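Local structure of hydrogenase-specific maturation endopeptidase (Thermococcus kodakarensis, 5IJA) at residues M1-L6 with E50-I55; G23-E28 with G135-V140; V69-G74 with E111-G116. The protein probably acts as an endopeptidase that matures [NiFe] hydrogenase, as do relatives that trim the C-terminal end of the large-subunit precursor. All blocks are in the same frame, centred on the assembly; numbering follows the deposited sequence.

How the contacts relate
Contacts 1 and 3 pair strands of one central sheet and adjoin in it, strand 52-59 lying beside strand 111-118. The pairing is parallel in contact 1 and antiparallel in contact 3, where strand 69-73 forms one border of the sheet. Contact 1 has its polar groups at an exposed N-terminal end; contact 3, nearest the centre of the chain, gathers them on one face. Contact 2 joins two helices almost wholly by hydrocarbon, without a hydrogen bond, and is mostly buried, with an exposed margin at Q137. These helices pack on the sheet face carrying I5 and I115: L26 of contact 2 touches I5 of contact 1, and A139 of contact 2 touches I115 of contact 3.

Contact 1 (M1-L6 with E50-I55); sequences MRVLIL and EERIVI
L4, L6, I53 and I55 interlock on one face of a parallel strand pair, while V3, I5, R52 and V54 occupy the other. The packing is tight here. CD1 of I53 lies against CB of L4 at 3.7 Å, the two side chains side by side and pointing the same way. CG of L6 stands anti to its carbonyl carbon, which sets it against CG2 of I53. On the opposite face CG1 of V3 reaches CG2 of V54. The beta-branched V3, I5, I53, V54 and I55 suit central strands because they favour extended backbone, and L4 and L6 add bulk. The backbone ladder is that of parallel pairing: R52 O accepts from L4 N, L4 O from V54 N, and V54 O from L6 N, the last at 2.8 Å.

Toward the chain start the contact becomes more exposed, at M1, R2 and E51. R2 O takes N-H of E51 at 3.0 Å and only a weak bond from N of R52. A bend at chi2 (101°) turns CD of E51 back toward R2, and OE1 accepts from R2 N, 2.9 Å away, the N-H coming from above the carboxylate plane. M1 is poorly ordered; its CG sits over the centre of the R52 guanidinium, whose NH1 bonds L146 O in helix 130-146. R2 NH1 and the buried E50 OE2 make a long ion pair of 3.9 Å with their planes well turned from each other, and each side chain has a firmer partner in N48.

The chemistry thus changes along the strands. Hydrocarbon and regular backbone bonds hold the buried end, whereas at the N-terminal end the long ion pair probably adds only modest electrostatic attraction.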
# COMPACT_ATOMS: atom_id res chain seq x y z
N MET A 1 5.57 -19.81 -1.07
CA MET A 1 4.92 -18.51 -0.91
C MET A 1 5.75 -17.37 -1.51
O MET A 1 6.83 -17.04 -1.01
CB MET A 1 4.67 -18.24 0.57
CG MET A 1 3.85 -16.98 0.81
SD MET A 1 2.28 -17.09 -0.04
CE MET A 1 1.59 -18.58 0.67
N ARG A 2 5.23 -16.78 -2.57
CA ARG A 2 5.91 -15.66 -3.22
C ARG A 2 5.05 -14.43 -3.05
O ARG A 2 3.86 -14.46 -3.34
CB ARG A 2 6.15 -15.93 -4.70
CG ARG A 2 7.34 -16.84 -4.96
CD ARG A 2 7.49 -17.12 -6.43
NE ARG A 2 6.26 -17.65 -7.02
CZ ARG A 2 5.61 -17.08 -8.02
NH1 ARG A 2 6.07 -15.94 -8.55
NH2 ARG A 2 4.50 -17.63 -8.50
N VAL A 3 5.67 -13.35 -2.59
CA VAL A 3 4.94 -12.15 -2.18
C VAL A 3 5.27 -10.97 -3.07
O VAL A 3 6.42 -10.76 -3.43
CB VAL A 3 5.25 -11.82 -0.69
CG1 VAL A 3 4.39 -10.67 -0.18
CG2 VAL A 3 5.04 -13.06 0.19
N LEU A 4 4.24 -10.24 -3.49
CA LEU A 4 4.45 -9.01 -4.26
C LEU A 4 3.99 -7.81 -3.44
O LEU A 4 2.91 -7.83 -2.86
CB LEU A 4 3.69 -9.06 -5.58
CG LEU A 4 3.60 -7.79 -6.44
CD1 LEU A 4 4.97 -7.26 -6.86
CD2 LEU A 4 2.75 -8.05 -7.66
N ILE A 5 4.82 -6.77 -3.37
CA ILE A 5 4.46 -5.56 -2.64
C ILE A 5 4.06 -4.47 -3.62
O ILE A 5 4.77 -4.22 -4.58
CB ILE A 5 5.63 -5.10 -1.76
CG1 ILE A 5 5.89 -6.16 -0.66
CG2 ILE A 5 5.36 -3.73 -1.16
CD1 ILE A 5 7.21 -6.00 0.03
N LEU A 6 2.89 -3.88 -3.41
CA LEU A 6 2.40 -2.78 -4.24
C LEU A 6 2.46 -1.49 -3.45
O LEU A 6 1.76 -1.35 -2.46
CB LEU A 6 0.96 -3.02 -4.70
CG LEU A 6 0.67 -4.32 -5.44
CD1 LEU A 6 -0.78 -4.32 -5.91
CD2 LEU A 6 1.64 -4.51 -6.59
N GLU A 50 2.19 -14.31 -7.98
CA GLU A 50 2.47 -14.23 -6.54
C GLU A 50 1.20 -14.54 -5.77
O GLU A 50 0.12 -14.15 -6.18
CB GLU A 50 3.01 -12.86 -6.14
CG GLU A 50 4.42 -12.55 -6.61
CD GLU A 50 4.51 -12.16 -8.08
OE1 GLU A 50 3.47 -11.95 -8.74
OE2 GLU A 50 5.65 -12.05 -8.57
N GLU A 51 1.34 -15.29 -4.67
CA GLU A 51 0.18 -15.78 -3.95
C GLU A 51 -0.25 -14.85 -2.83
O GLU A 51 -1.32 -15.02 -2.26
CB GLU A 51 0.47 -17.18 -3.37
CG GLU A 51 0.84 -18.24 -4.42
CD GLU A 51 2.34 -18.52 -4.49
OE1 GLU A 51 3.15 -17.57 -4.36
OE2 GLU A 51 2.72 -19.69 -4.68
N ARG A 52 0.62 -13.89 -2.50
CA ARG A 52 0.33 -12.88 -1.49
C ARG A 52 0.66 -11.52 -2.06
O ARG A 52 1.71 -11.35 -2.69
CB ARG A 52 1.12 -13.13 -0.21
CG ARG A 52 0.79 -12.18 0.94
CD ARG A 52 1.52 -12.61 2.21
NE ARG A 52 1.07 -13.94 2.63
CZ ARG A 52 1.75 -14.75 3.44
NH1 ARG A 52 2.93 -14.38 3.92
NH2 ARG A 52 1.26 -15.94 3.75
N ILE A 53 -0.26 -10.57 -1.89
CA ILE A 53 -0.04 -9.18 -2.31
C ILE A 53 -0.11 -8.26 -1.10
O ILE A 53 -1.09 -8.28 -0.36
CB ILE A 53 -1.12 -8.73 -3.31
CG1 ILE A 53 -1.19 -9.67 -4.52
CG2 ILE A 53 -0.87 -7.30 -3.77
CD1 ILE A 53 0.05 -9.73 -5.33
N VAL A 54 0.90 -7.42 -0.91
CA VAL A 54 0.91 -6.52 0.22
C VAL A 54 0.85 -5.08 -0.29
O VAL A 54 1.81 -4.61 -0.89
CB VAL A 54 2.16 -6.70 1.05
CG1 VAL A 54 2.22 -5.66 2.13
CG2 VAL A 54 2.20 -8.12 1.63
N ILE A 55 -0.27 -4.41 -0.06
CA ILE A 55 -0.47 -3.04 -0.53
C ILE A 55 -0.07 -2.07 0.57
O ILE A 55 -0.47 -2.24 1.71
CB ILE A 55 -1.93 -2.83 -0.94
CG1 ILE A 55 -2.25 -3.72 -2.13
CG2 ILE A 55 -2.23 -1.37 -1.30
CD1 ILE A 55 -3.72 -3.91 -2.33

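Contact 2 (G23-E28 with G135-V140); sequences GRILAE and GVQKAV
V140 sits between I25 and L26, and these three side chains account for most of the surface that the two helices hide from each other. CG1 of V140 touches both neighbours: CD2 of L26 lies 3.8 Å from it and CG2 of I25 4.0 Å. The approaches differ, since L26 slides past V140 in the opposite direction while I25 crosses it at about a right angle. CG1 of V140 is anti to its backbone N (chi1 170°), and its other methyl, CG2, also meets I25. A valine suits this place because its compact branched side chain sends CG1 to both I25 and L26 and CG2 to I25.

The segments belong to helices 18-28 and 130-146, which cover the same face of the central sheet in this alpha/beta sandwich. Their axes approach to 10.0 Å at a crossing angle of -47°, and no hydrogen bond joins them. L26 also turns to the sheet, where it meets V33, and runs on along the second helix to A143 and E144.

I25 carries the contact one turn back along helix 130-146. Isoleucine fits because its two branches reach different partners: CG2 meets V140, while CD1, with the chain extended at chi2 (172°), reaches CG1 of V136 at 3.6 Å and also approaches V140 CG2. An alanine in place of I25 would probably leave V136 CG1 without its partner across the helices and open a gap beside V140. The CD1 methyl lies 3.9 Å from NE2 of Q137, an exposed residue whose bent chain brings that nitrogen near it.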
# COMPACT_ATOMS: atom_id res chain seq x y z
N GLY A 23 7.96 1.38 0.15
CA GLY A 23 8.28 0.52 -0.98
C GLY A 23 9.74 0.59 -1.43
O GLY A 23 10.39 -0.43 -1.67
N ARG A 24 10.26 1.80 -1.55
CA ARG A 24 11.66 1.96 -1.92
C ARG A 24 12.60 1.33 -0.90
O ARG A 24 13.57 0.69 -1.27
CB ARG A 24 11.99 3.45 -2.11
CG ARG A 24 11.26 4.06 -3.29
CD ARG A 24 11.91 5.34 -3.78
NE ARG A 24 11.06 5.99 -4.78
CZ ARG A 24 10.34 7.08 -4.53
NH1 ARG A 24 10.39 7.65 -3.34
NH2 ARG A 24 9.58 7.60 -5.49
N ILE A 25 12.29 1.47 0.39
CA ILE A 25 13.09 0.80 1.42
C ILE A 25 13.06 -0.71 1.25
O ILE A 25 14.08 -1.37 1.32
CB ILE A 25 12.61 1.15 2.85
CG1 ILE A 25 12.82 2.62 3.16
CG2 ILE A 25 13.34 0.32 3.89
CD1 ILE A 25 12.18 3.05 4.48
N LEU A 26 11.87 -1.25 1.03
CA LEU A 26 11.74 -2.68 0.80
C LEU A 26 12.46 -3.12 -0.49
O LEU A 26 13.07 -4.19 -0.52
CB LEU A 26 10.26 -3.07 0.77
CG LEU A 26 9.56 -2.90 2.11
CD1 LEU A 26 8.05 -2.80 1.92
CD2 LEU A 26 9.92 -4.04 3.06
N ALA A 27 12.40 -2.29 -1.53
CA ALA A 27 13.05 -2.62 -2.80
C ALA A 27 14.58 -2.70 -2.61
O ALA A 27 15.22 -3.63 -3.10
CB ALA A 27 12.69 -1.60 -3.88
N GLU A 28 15.13 -1.74 -1.87
CA GLU A 28 16.56 -1.74 -1.56
C GLU A 28 16.95 -2.97 -0.75
O GLU A 28 18.08 -3.45 -0.83
CB GLU A 28 16.95 -0.47 -0.79
CG GLU A 28 18.42 -0.42 -0.39
CD GLU A 28 18.75 0.74 0.53
OE1 GLU A 28 17.87 1.59 0.76
OE2 GLU A 28 19.90 0.81 1.02
N GLY A 135 6.14 6.00 11.06
CA GLY A 135 5.17 5.13 10.44
C GLY A 135 5.75 4.31 9.31
O GLY A 135 5.46 3.13 9.21
N VAL A 136 6.58 4.92 8.46
CA VAL A 136 7.20 4.17 7.37
C VAL A 136 8.04 3.01 7.90
O VAL A 136 8.02 1.90 7.35
CB VAL A 136 8.09 5.08 6.50
CG1 VAL A 136 8.92 4.26 5.52
CG2 VAL A 136 7.24 6.12 5.78
N GLN A 137 8.75 3.26 8.98
CA GLN A 137 9.56 2.23 9.61
C GLN A 137 8.71 1.05 10.07
O GLN A 137 9.05 -0.11 9.82
CB GLN A 137 10.34 2.83 10.78
CG GLN A 137 11.38 3.84 10.32
CD GLN A 137 12.42 3.20 9.41
OE1 GLN A 137 12.93 2.12 9.69
NE2 GLN A 137 12.72 3.87 8.30
N LYS A 138 7.58 1.33 10.71
CA LYS A 138 6.75 0.22 11.18
C LYS A 138 6.02 -0.47 10.02
O LYS A 138 5.79 -1.68 10.08
CB LYS A 138 5.76 0.67 12.24
CG LYS A 138 5.44 -0.49 13.20
CD LYS A 138 5.16 -0.03 14.63
CE LYS A 138 5.17 -1.25 15.58
NZ LYS A 138 4.35 -1.07 16.81
N ALA A 139 5.65 0.29 8.99
CA ALA A 139 5.06 -0.33 7.80
C ALA A 139 6.04 -1.30 7.16
O ALA A 139 5.65 -2.40 6.72
CB ALA A 139 4.64 0.74 6.80
N VAL A 140 7.31 -0.91 7.10
CA VAL A 140 8.34 -1.78 6.53
C VAL A 140 8.50 -3.06 7.35
O VAL A 140 8.65 -4.15 6.78
CB VAL A 140 9.69 -1.03 6.43
CG1 VAL A 140 10.84 -2.00 6.07
CG2 VAL A 140 9.57 0.05 5.39

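Contact 3 (V69-G74 with E111-G116); sequences VVHFSG and EIHFIG
H71 and H113 meet edge to edge on an antiparallel strand pair at the border of the central sheet, which has helices on both faces. NE2 of H71 and ND1 of H113 share a nearly straight hydrogen bond of 2.9 Å (174°), the ring planes turned 38° apart. CG of H71 is anti to the backbone N (chi1 171°), and the ring edge bearing NE2 faces H113 ND1, on the sheet face shared with S73 and I115. CB of S73 lies over one face of the H113 ring, offset toward the rim near ND1 and 3.7 Å from the ring centroid, a CH-pi contact that a small side chain allows at so close a strand spacing.

The next shell fixes the H113 ring from its far edge: NE2 donates to OE2 of E111 at 2.7 Å, with that oxygen close to the ring plane. A histidine is well placed here, having a nitrogen for each neighbour. Helix 130-146 lies against this face, L146 touching both histidine side chains.

The backbone positions the side chains. F72 and F114 are a hydrogen-bonded pair, F114 N giving to F72 O at 2.7 Å and F72 N to F114 O at 2.9 Å. Their rings occupy the other face and pack on I77 of helix 76-80, where large apolar groups fill the space between sheet and helix. At one end G74 N donates to I112 O, and the positive phi of G74 suits glycine as the strand ends. At the other, V70 and G116 pair through both backbone bonds. Glycine fits opposite V70 because a CB would collide with the valine, whose CG2 lies just 3.6 Å from G116 CA.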
# COMPACT_ATOMS: atom_id res chain seq x y z
N VAL A 69 -0.01 3.20 12.04
CA VAL A 69 -0.12 2.26 10.93
C VAL A 69 -1.23 1.23 11.17
O VAL A 69 -1.36 0.68 12.26
CB VAL A 69 1.21 1.54 10.68
CG1 VAL A 69 1.05 0.50 9.60
CG2 VAL A 69 2.31 2.55 10.32
N VAL A 70 -2.04 0.99 10.14
CA VAL A 70 -3.05 -0.06 10.19
C VAL A 70 -2.65 -1.20 9.28
O VAL A 70 -1.90 -0.99 8.31
CB VAL A 70 -4.43 0.45 9.77
CG1 VAL A 70 -4.87 1.56 10.69
CG2 VAL A 70 -4.40 0.95 8.32
N HIS A 71 -3.16 -2.39 9.58
CA HIS A 71 -2.90 -3.58 8.77
C HIS A 71 -4.13 -4.45 8.72
O HIS A 71 -4.51 -5.06 9.72
CB HIS A 71 -1.71 -4.38 9.32
CG HIS A 71 -1.52 -5.72 8.68
ND1 HIS A 71 -0.81 -6.73 9.29
CD2 HIS A 71 -1.91 -6.20 7.48
CE1 HIS A 71 -0.80 -7.79 8.50
NE2 HIS A 71 -1.46 -7.50 7.40
N PHE A 72 -4.76 -4.51 7.55
CA PHE A 72 -5.93 -5.35 7.35
C PHE A 72 -5.67 -6.36 6.25
O PHE A 72 -4.78 -6.17 5.42
CB PHE A 72 -7.15 -4.49 6.98
CG PHE A 72 -7.35 -3.31 7.88
CD1 PHE A 72 -7.44 -3.47 9.25
CD2 PHE A 72 -7.44 -2.03 7.35
CE1 PHE A 72 -7.63 -2.38 10.08
CE2 PHE A 72 -7.62 -0.93 8.17
CZ PHE A 72 -7.71 -1.11 9.53
N SER A 73 -6.44 -7.44 6.23
CA SER A 73 -6.31 -8.40 5.14
C SER A 73 -7.63 -9.05 4.77
O SER A 73 -8.54 -9.12 5.59
CB SER A 73 -5.28 -9.48 5.49
OG SER A 73 -5.79 -10.33 6.49
N GLY A 74 -7.72 -9.52 3.54
CA GLY A 74 -8.90 -10.23 3.09
C GLY A 74 -10.12 -9.33 2.98
O GLY A 74 -10.00 -8.14 2.66
N GLU A 111 -3.79 -13.81 -1.64
CA GLU A 111 -4.02 -13.27 -0.31
C GLU A 111 -3.67 -11.78 -0.30
O GLU A 111 -2.53 -11.43 -0.57
CB GLU A 111 -3.19 -14.02 0.72
CG GLU A 111 -3.43 -13.63 2.16
CD GLU A 111 -2.54 -14.43 3.09
OE1 GLU A 111 -2.06 -15.51 2.68
OE2 GLU A 111 -2.31 -13.98 4.23
N ILE A 112 -4.64 -10.93 0.01
CA ILE A 112 -4.39 -9.49 -0.05
C ILE A 112 -4.25 -8.88 1.34
O ILE A 112 -5.08 -9.11 2.21
CB ILE A 112 -5.52 -8.74 -0.77
CG1 ILE A 112 -5.90 -9.44 -2.08
CG2 ILE A 112 -5.11 -7.27 -1.01
CD1 ILE A 112 -4.79 -9.52 -3.10
N HIS A 113 -3.21 -8.07 1.51
CA HIS A 113 -2.94 -7.36 2.75
C HIS A 113 -2.85 -5.87 2.47
O HIS A 113 -2.35 -5.47 1.41
CB HIS A 113 -1.62 -7.84 3.37
CG HIS A 113 -1.69 -9.21 3.96
ND1 HIS A 113 -1.86 -9.42 5.31
CD2 HIS A 113 -1.63 -10.43 3.39
CE1 HIS A 113 -1.91 -10.72 5.55
NE2 HIS A 113 -1.75 -11.36 4.40
N PHE A 114 -3.31 -5.06 3.41
CA PHE A 114 -3.30 -3.60 3.25
C PHE A 114 -2.61 -3.02 4.46
O PHE A 114 -3.01 -3.25 5.60
CB PHE A 114 -4.73 -3.02 3.12
CG PHE A 114 -4.77 -1.53 2.98
CD1 PHE A 114 -4.81 -0.71 4.09
CD2 PHE A 114 -4.75 -0.94 1.72
CE1 PHE A 114 -4.81 0.67 3.96
CE2 PHE A 114 -4.77 0.45 1.58
CZ PHE A 114 -4.80 1.26 2.70
N ILE A 115 -1.56 -2.24 4.21
CA ILE A 115 -0.88 -1.50 5.25
C ILE A 115 -1.10 -0.03 4.99
O ILE A 115 -0.71 0.48 3.93
CB ILE A 115 0.62 -1.81 5.27
CG1 ILE A 115 0.84 -3.32 5.38
CG2 ILE A 115 1.29 -1.07 6.44
CD1 ILE A 115 2.33 -3.74 5.25
N GLY A 116 -1.75 0.65 5.93
CA GLY A 116 -2.03 2.07 5.79
C GLY A 116 -1.22 2.91 6.76
O GLY A 116 -1.15 2.60 7.95